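Local coordinates for Lmo0131 protein (Listeria monocytogenes, PDB 4Q6J) that is of unknown function but, as an EAL-domain TIM barrel, may act as a phosphodiesterase specific for cyclic guanylates, at residues I92-H97 against L122-I127; M154-K159 against K176-F181. All coordinates share one frame; numbering follows the deposited sequence.

Contact 1: I92-H97 against L122-I127; sequences INIPAH and LEIEII. With EDO (1,2-ethanediol), chain N.
Ile127 and Asn93 cross at about a right angle on one face of a parallel strand pair, with Ile127 CD1 3.9 Å from Asn93 CB. CG1 of Ile127 sits in the crowded position between its backbone N and carbonyl carbon (chi1 67°), which sets it against the Pro95 backbone, 3.6 Å from Pro95 N. Beside them, the side chains of Asn93 and Glu125 run alongside each other in the same direction, amide and carboxylate planes turned 73° apart. On the reverse face the contact is wholly apolar: Ile94 lays its terminal CD1 3.8 Å from the CG2 branch of Ile124, and Ile92 and Leu122 meet more loosely through their CD1 methyls.

Five backbone hydrogen bonds hold this arrangement in register. Among them Ile92 N donates to Glu123 O at 2.9 Å. Ile127 N to Ile94 O is slightly longer, at 3.1 Å. Ala96 N, in the first turn after the N-cap residue Pro95, then reaches Ile127 O at 2.9 Å.

Strands 89-95 and 122-127 are neighbours in the barrel wall, joined by a beta-alpha-beta crossover through helix 102-115. That helix packs on Ile94 and Ile124, while helix 66-83 covers Ile92. Glu123 OE2 bonds to Ser153 OG, and OE1 accepts a hydrogen bond from ethanediol. The apolar face thus seals the barrel to its helices, whereas on the face of Asn93 and Glu125, Glu125 OE1 makes a long, weak ion pair with Lys176, consistent with the polar site that EAL domains carry at the C-terminal ends of the barrel strands.

Contact 2: M154-K159 against K176-F181; sequences MDDFGK and KTDMSF. With EDO (1,2-ethanediol), chain Q.
Lys176, the residue most covered here, meets the loop through its backbone and the root of its side chain. Its N donates to the carbonyl oxygen of selenomethionine Met154 (Lys176 N to Met154 O, 3.0 Å), and its CB lies 3.4 Å from the same Met154 O. The chain bends at chi3 (67°), which places CE; NZ beyond it makes a salt bridge with Glu212 and a hydrogen bond to Gln232.

Phe157 takes the carbonyl of the same residue, on the same strand edge: Phe157 N to Lys176 O measures 3.0 Å, and Phe157 CB approaches that oxygen to 3.3 Å. With CG anti to the backbone N (chi1 -175°), the ring leads off to Leu167 and Ile198, and to Leu164 of a second subunit. Residues 155-158 form the DDFG motif of EAL domains, on the loop following strand 151-154 of the TIM barrel, and the two bonds tie the start of that loop to the neighbouring parallel strand 174-177.

Farther along, a water replaces direct pairing, donating to Phe157 O at 2.8 Å and to Asp178 OD2 at 2.8 Å while accepting from Asp178 N at 3.0 Å. OD2 of Asp178 also lies 3.5 Å from Lys159 CD, the lysine crossing it at about a right angle with its aliphatic chain rather than its ammonium group. Asp178 OD1 receives a weak hydrogen bond from Ser180 N.

In the fold
Both contacts belong to the same barrel sheet, their centres about 14 Å apart, but they sit at different depths. Contact 1 is buried in the wall and is a regular parallel ladder with isoleucines on its helix-covered face; contact 2 is partly buried, lies where strands give way to loops, and relies on two backbone bonds and a water that joins Phe157 to Asp178, with other subunits nearby. Strand 151-154, whose last residue, Met154, opens contact 2, pairs with strands 122-127 and 174-177, and a probable hydrogen bond from Asp155 N to Ile126 O joins the contacts. The polar face of contact 1 continues into contact 2, where Lys176 NZ approaches Glu125 OE1 and Asp155 packs against Glu125 and Ile127.

Contact 1: I92-H97 against L122-I127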
loop_
_atom_site.group_PDB
_atom_site.type_symbol
_atom_site.label_atom_id
_atom_site.label_comp_id
_atom_site.label_asym_id
_atom_site.label_seq_id
_atom_site.Cartn_x
_atom_site.Cartn_y
_atom_site.Cartn_z
ATOM N N ILE B 92 22.820 -11.443 -0.660
ATOM C CA ILE B 92 22.551 -10.107 -1.185
ATOM C C ILE B 92 21.052 -9.866 -1.243
ATOM O O ILE B 92 20.279 -10.763 -1.567
ATOM C CB ILE B 92 23.138 -9.867 -2.599
ATOM C CG1 ILE B 92 22.539 -10.830 -3.612
ATOM C CG2 ILE B 92 24.655 -9.986 -2.592
ATOM C CD1 ILE B 92 23.228 -10.764 -4.948
ATOM N N ASN B 93 20.661 -8.641 -0.922
ATOM C CA ASN B 93 19.272 -8.258 -0.933
ATOM C C ASN B 93 18.878 -7.857 -2.322
ATOM O O ASN B 93 19.465 -6.940 -2.897
ATOM C CB ASN B 93 19.054 -7.093 0.025
ATOM C CG ASN B 93 19.248 -7.496 1.452
ATOM O OD1 ASN B 93 19.146 -8.673 1.793
ATOM N ND2 ASN B 93 19.546 -6.543 2.295
ATOM N N ILE B 94 17.896 -8.546 -2.877
ATOM C CA ILE B 94 17.373 -8.164 -4.168
ATOM C C ILE B 94 15.880 -7.962 -4.024
ATOM O O ILE B 94 15.161 -8.862 -3.616
ATOM C CB ILE B 94 17.630 -9.229 -5.218
ATOM C CG1 ILE B 94 19.133 -9.450 -5.362
ATOM C CG2 ILE B 94 17.049 -8.801 -6.555
ATOM C CD1 ILE B 94 19.481 -10.541 -6.285
ATOM N N PRO B 95 15.413 -6.755 -4.318
ATOM C CA PRO B 95 13.993 -6.403 -4.283
ATOM C C PRO B 95 13.152 -7.330 -5.146
ATOM O O PRO B 95 13.597 -7.760 -6.207
ATOM C CB PRO B 95 13.979 -5.000 -4.890
ATOM C CG PRO B 95 15.328 -4.465 -4.659
ATOM C CD PRO B 95 16.252 -5.632 -4.756
ATOM N N ALA B 96 11.942 -7.619 -4.685
ATOM C CA ALA B 96 11.030 -8.481 -5.415
ATOM C C ALA B 96 10.876 -8.091 -6.904
ATOM O O ALA B 96 10.870 -8.950 -7.759
ATOM C CB ALA B 96 9.691 -8.530 -4.710
ATOM N N HIS B 97 10.743 -6.794 -7.177
ATOM C CA HIS B 97 10.734 -6.241 -8.545
ATOM C C HIS B 97 11.869 -6.758 -9.434
ATOM O O HIS B 97 11.657 -7.121 -10.585
ATOM C CB HIS B 97 10.780 -4.697 -8.505
ATOM C CG HIS B 97 11.171 -4.053 -9.813
ATOM N ND1 HIS B 97 10.279 -3.860 -10.851
ATOM C CD2 HIS B 97 12.354 -3.553 -10.242
ATOM C CE1 HIS B 97 10.902 -3.285 -11.863
ATOM N NE2 HIS B 97 12.161 -3.085 -11.523
ATOM N N LEU B 122 26.373 -18.431 -2.317
ATOM C CA LEU B 122 25.577 -17.212 -2.496
ATOM C C LEU B 122 24.141 -17.500 -2.133
ATOM O O LEU B 122 23.620 -18.553 -2.461
ATOM C CB LEU B 122 25.645 -16.627 -3.921
ATOM C CG LEU B 122 24.823 -15.358 -4.224
ATOM C CD1 LEU B 122 25.576 -14.136 -3.782
ATOM C CD2 LEU B 122 24.530 -15.289 -5.698
ATOM N N GLU B 123 23.527 -16.518 -1.468
ATOM C CA GLU B 123 22.113 -16.519 -1.127
ATOM C C GLU B 123 21.471 -15.227 -1.675
ATOM O O GLU B 123 21.947 -14.136 -1.409
ATOM C CB GLU B 123 21.964 -16.604 0.393
ATOM C CG GLU B 123 20.577 -16.338 0.901
ATOM C CD GLU B 123 20.512 -16.467 2.440
ATOM O OE1 GLU B 123 21.117 -17.424 2.959
ATOM O OE2 GLU B 123 19.891 -15.623 3.127
ATOM N N ILE B 124 20.428 -15.380 -2.482
ATOM C CA ILE B 124 19.592 -14.254 -2.875
ATOM C C ILE B 124 18.515 -14.114 -1.831
ATOM O O ILE B 124 17.730 -15.025 -1.634
ATOM C CB ILE B 124 18.922 -14.478 -4.234
ATOM C CG1 ILE B 124 19.958 -14.434 -5.362
ATOM C CG2 ILE B 124 17.816 -13.456 -4.476
ATOM C CD1 ILE B 124 19.387 -14.753 -6.730
ATOM N N GLU B 125 18.512 -12.971 -1.149
ATOM C CA GLU B 125 17.521 -12.666 -0.136
ATOM C C GLU B 125 16.491 -11.698 -0.709
ATOM O O GLU B 125 16.804 -10.562 -1.048
ATOM C CB GLU B 125 18.169 -12.081 1.111
ATOM C CG GLU B 125 17.128 -11.515 2.037
ATOM C CD GLU B 125 17.682 -11.004 3.339
ATOM O OE1 GLU B 125 18.829 -11.298 3.676
ATOM O OE2 GLU B 125 16.950 -10.298 4.056
ATOM N N ILE B 126 15.261 -12.162 -0.843
ATOM C CA ILE B 126 14.209 -11.400 -1.493
ATOM C C ILE B 126 13.670 -10.374 -0.504
ATOM O O ILE B 126 13.261 -10.732 0.606
ATOM C CB ILE B 126 13.059 -12.324 -2.015
ATOM C CG1 ILE B 126 13.621 -13.438 -2.898
ATOM C CG2 ILE B 126 11.974 -11.510 -2.734
ATOM C CD1 ILE B 126 12.649 -14.529 -3.159
ATOM N N ILE B 127 13.705 -9.106 -0.895
ATOM C CA ILE B 127 13.242 -8.021 -0.048
ATOM C C ILE B 127 12.104 -7.233 -0.731
ATOM O O ILE B 127 11.663 -7.609 -1.822
ATOM C CB ILE B 127 14.410 -7.085 0.419
ATOM C CG1 ILE B 127 15.027 -6.304 -0.744
ATOM C CG2 ILE B 127 15.437 -7.864 1.163
ATOM C CD1 ILE B 127 15.754 -5.084 -0.290
HETATM C C1 EDO N . 20.840 -19.120 6.098
HETATM O O1 EDO N . 20.686 -17.818 5.511
HETATM C C2 EDO N . 22.221 -19.287 6.708
HETATM O O2 EDO N . 22.361 -18.452 7.862
#

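Contact 2: M154-K159 against K176-F181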
loop_
_atom_site.group_PDB
_atom_site.type_symbol
_atom_site.label_atom_id
_atom_site.label_comp_id
_atom_site.label_asym_id
_atom_site.label_seq_id
_atom_site.Cartn_x
_atom_site.Cartn_y
_atom_site.Cartn_z
HETATM N N MSE B 154 13.946 -15.293 1.988
HETATM C CA MSE B 154 12.999 -14.181 1.934
HETATM C C MSE B 154 13.014 -13.503 3.282
HETATM O O MSE B 154 13.090 -14.157 4.316
HETATM C CB MSE B 154 11.581 -14.669 1.568
HETATM C CG MSE B 154 10.971 -15.612 2.566
HETATM SE SE MSE B 154 9.165 -16.271 2.131
HETATM C CE MSE B 154 8.198 -14.555 2.416
ATOM N N ASP B 155 12.946 -12.183 3.272
ATOM C CA ASP B 155 13.003 -11.419 4.519
ATOM C C ASP B 155 11.617 -11.196 5.131
ATOM O O ASP B 155 10.604 -11.550 4.525
ATOM C CB ASP B 155 13.681 -10.076 4.273
ATOM C CG ASP B 155 12.736 -9.049 3.711
ATOM O OD1 ASP B 155 11.713 -9.450 3.108
ATOM O OD2 ASP B 155 13.011 -7.830 3.867
ATOM N N ASP B 156 11.593 -10.593 6.320
ATOM C CA ASP B 156 10.372 -9.996 6.890
ATOM C C ASP B 156 9.223 -10.985 6.987
ATOM O O ASP B 156 8.088 -10.604 6.772
ATOM C CB ASP B 156 9.887 -8.817 6.012
ATOM C CG ASP B 156 10.614 -7.487 6.295
ATOM O OD1 ASP B 156 11.671 -7.470 6.955
ATOM O OD2 ASP B 156 10.105 -6.438 5.836
ATOM N N PHE B 157 9.505 -12.253 7.298
ATOM C CA PHE B 157 8.437 -13.211 7.152
ATOM C C PHE B 157 7.276 -12.853 8.058
ATOM O O PHE B 157 7.363 -12.809 9.260
ATOM C CB PHE B 157 8.862 -14.673 7.395
ATOM C CG PHE B 157 7.754 -15.655 7.105
ATOM C CD1 PHE B 157 6.830 -15.962 8.075
ATOM C CD2 PHE B 157 7.577 -16.172 5.845
ATOM C CE1 PHE B 157 5.798 -16.823 7.816
ATOM C CE2 PHE B 157 6.529 -17.028 5.578
ATOM C CZ PHE B 157 5.644 -17.357 6.566
ATOM N N GLY B 158 6.167 -12.638 7.393
ATOM C CA GLY B 158 4.853 -12.488 7.949
ATOM C C GLY B 158 4.515 -11.053 8.248
ATOM O O GLY B 158 3.346 -10.714 8.289
ATOM N N LYS B 159 5.524 -10.224 8.480
ATOM C CA LYS B 159 5.328 -8.784 8.449
ATOM C C LYS B 159 5.101 -8.283 7.038
ATOM O O LYS B 159 4.137 -7.590 6.776
ATOM C CB LYS B 159 6.516 -8.059 9.079
ATOM C CG LYS B 159 6.553 -6.564 8.792
ATOM C CD LYS B 159 7.817 -5.900 9.313
ATOM C CE LYS B 159 7.697 -4.387 9.215
ATOM N NZ LYS B 159 9.001 -3.692 9.065
ATOM N N LYS B 176 13.602 -15.891 6.758
ATOM C CA LYS B 176 14.163 -14.968 7.722
ATOM C C LYS B 176 13.032 -14.206 8.406
ATOM O O LYS B 176 12.035 -13.820 7.780
ATOM C CB LYS B 176 15.161 -14.031 7.036
ATOM C CG LYS B 176 16.138 -14.820 6.183
ATOM C CD LYS B 176 17.400 -14.064 5.835
ATOM C CE LYS B 176 18.277 -13.801 7.052
ATOM N NZ LYS B 176 19.154 -12.629 6.808
ATOM N N THR B 177 13.176 -14.022 9.708
ATOM C CA THR B 177 12.185 -13.302 10.492
ATOM C C THR B 177 12.805 -12.064 11.085
ATOM O O THR B 177 13.983 -12.048 11.399
ATOM C CB THR B 177 11.668 -14.187 11.604
ATOM O OG1 THR B 177 12.772 -14.595 12.420
ATOM C CG2 THR B 177 10.992 -15.414 11.004
ATOM N N ASP B 178 12.029 -11.007 11.227
ATOM C CA ASP B 178 12.641 -9.783 11.689
ATOM C C ASP B 178 12.504 -9.655 13.197
ATOM O O ASP B 178 11.961 -10.539 13.869
ATOM C CB ASP B 178 12.169 -8.556 10.893
ATOM C CG ASP B 178 10.771 -8.144 11.210
ATOM O OD1 ASP B 178 10.589 -7.387 12.182
ATOM O OD2 ASP B 178 9.864 -8.539 10.458
HETATM N N MSE B 179 13.017 -8.574 13.753
HETATM C CA MSE B 179 13.250 -8.470 15.168
HETATM C C MSE B 179 11.985 -8.587 15.994
HETATM O O MSE B 179 12.037 -9.163 17.068
HETATM C CB MSE B 179 14.050 -7.209 15.462
HETATM C CG MSE B 179 13.205 -6.017 15.842
HETATM SE SE MSE B 179 13.079 -5.935 17.800
HETATM C CE MSE B 179 13.883 -4.140 17.769
ATOM N N SER B 180 10.880 -8.027 15.535
ATOM C CA SER B 180 9.633 -8.069 16.290
ATOM C C SER B 180 9.152 -9.507 16.536
ATOM O O SER B 180 8.542 -9.824 17.556
ATOM C CB SER B 180 8.552 -7.333 15.523
ATOM O OG SER B 180 8.225 -8.067 14.365
ATOM N N PHE B 181 9.415 -10.363 15.570
ATOM C CA PHE B 181 8.960 -11.732 15.645
ATOM C C PHE B 181 9.465 -12.471 16.906
ATOM O O PHE B 181 8.798 -13.386 17.402
ATOM C CB PHE B 181 9.416 -12.462 14.387
ATOM C CG PHE B 181 8.596 -13.666 14.056
ATOM C CD1 PHE B 181 7.286 -13.532 13.646
ATOM C CD2 PHE B 181 9.132 -14.920 14.142
ATOM C CE1 PHE B 181 6.526 -14.633 13.332
ATOM C CE2 PHE B 181 8.364 -16.037 13.823
ATOM C CZ PHE B 181 7.061 -15.879 13.425
HETATM C C1 EDO Q . 13.709 -3.404 3.073
HETATM O O1 EDO Q . 14.592 -4.462 3.472
HETATM C C2 EDO Q . 12.332 -3.599 3.689
HETATM O O2 EDO Q . 11.723 -4.752 3.118
HETATM O O HOH W 1 9.125 -11.260 10.771
#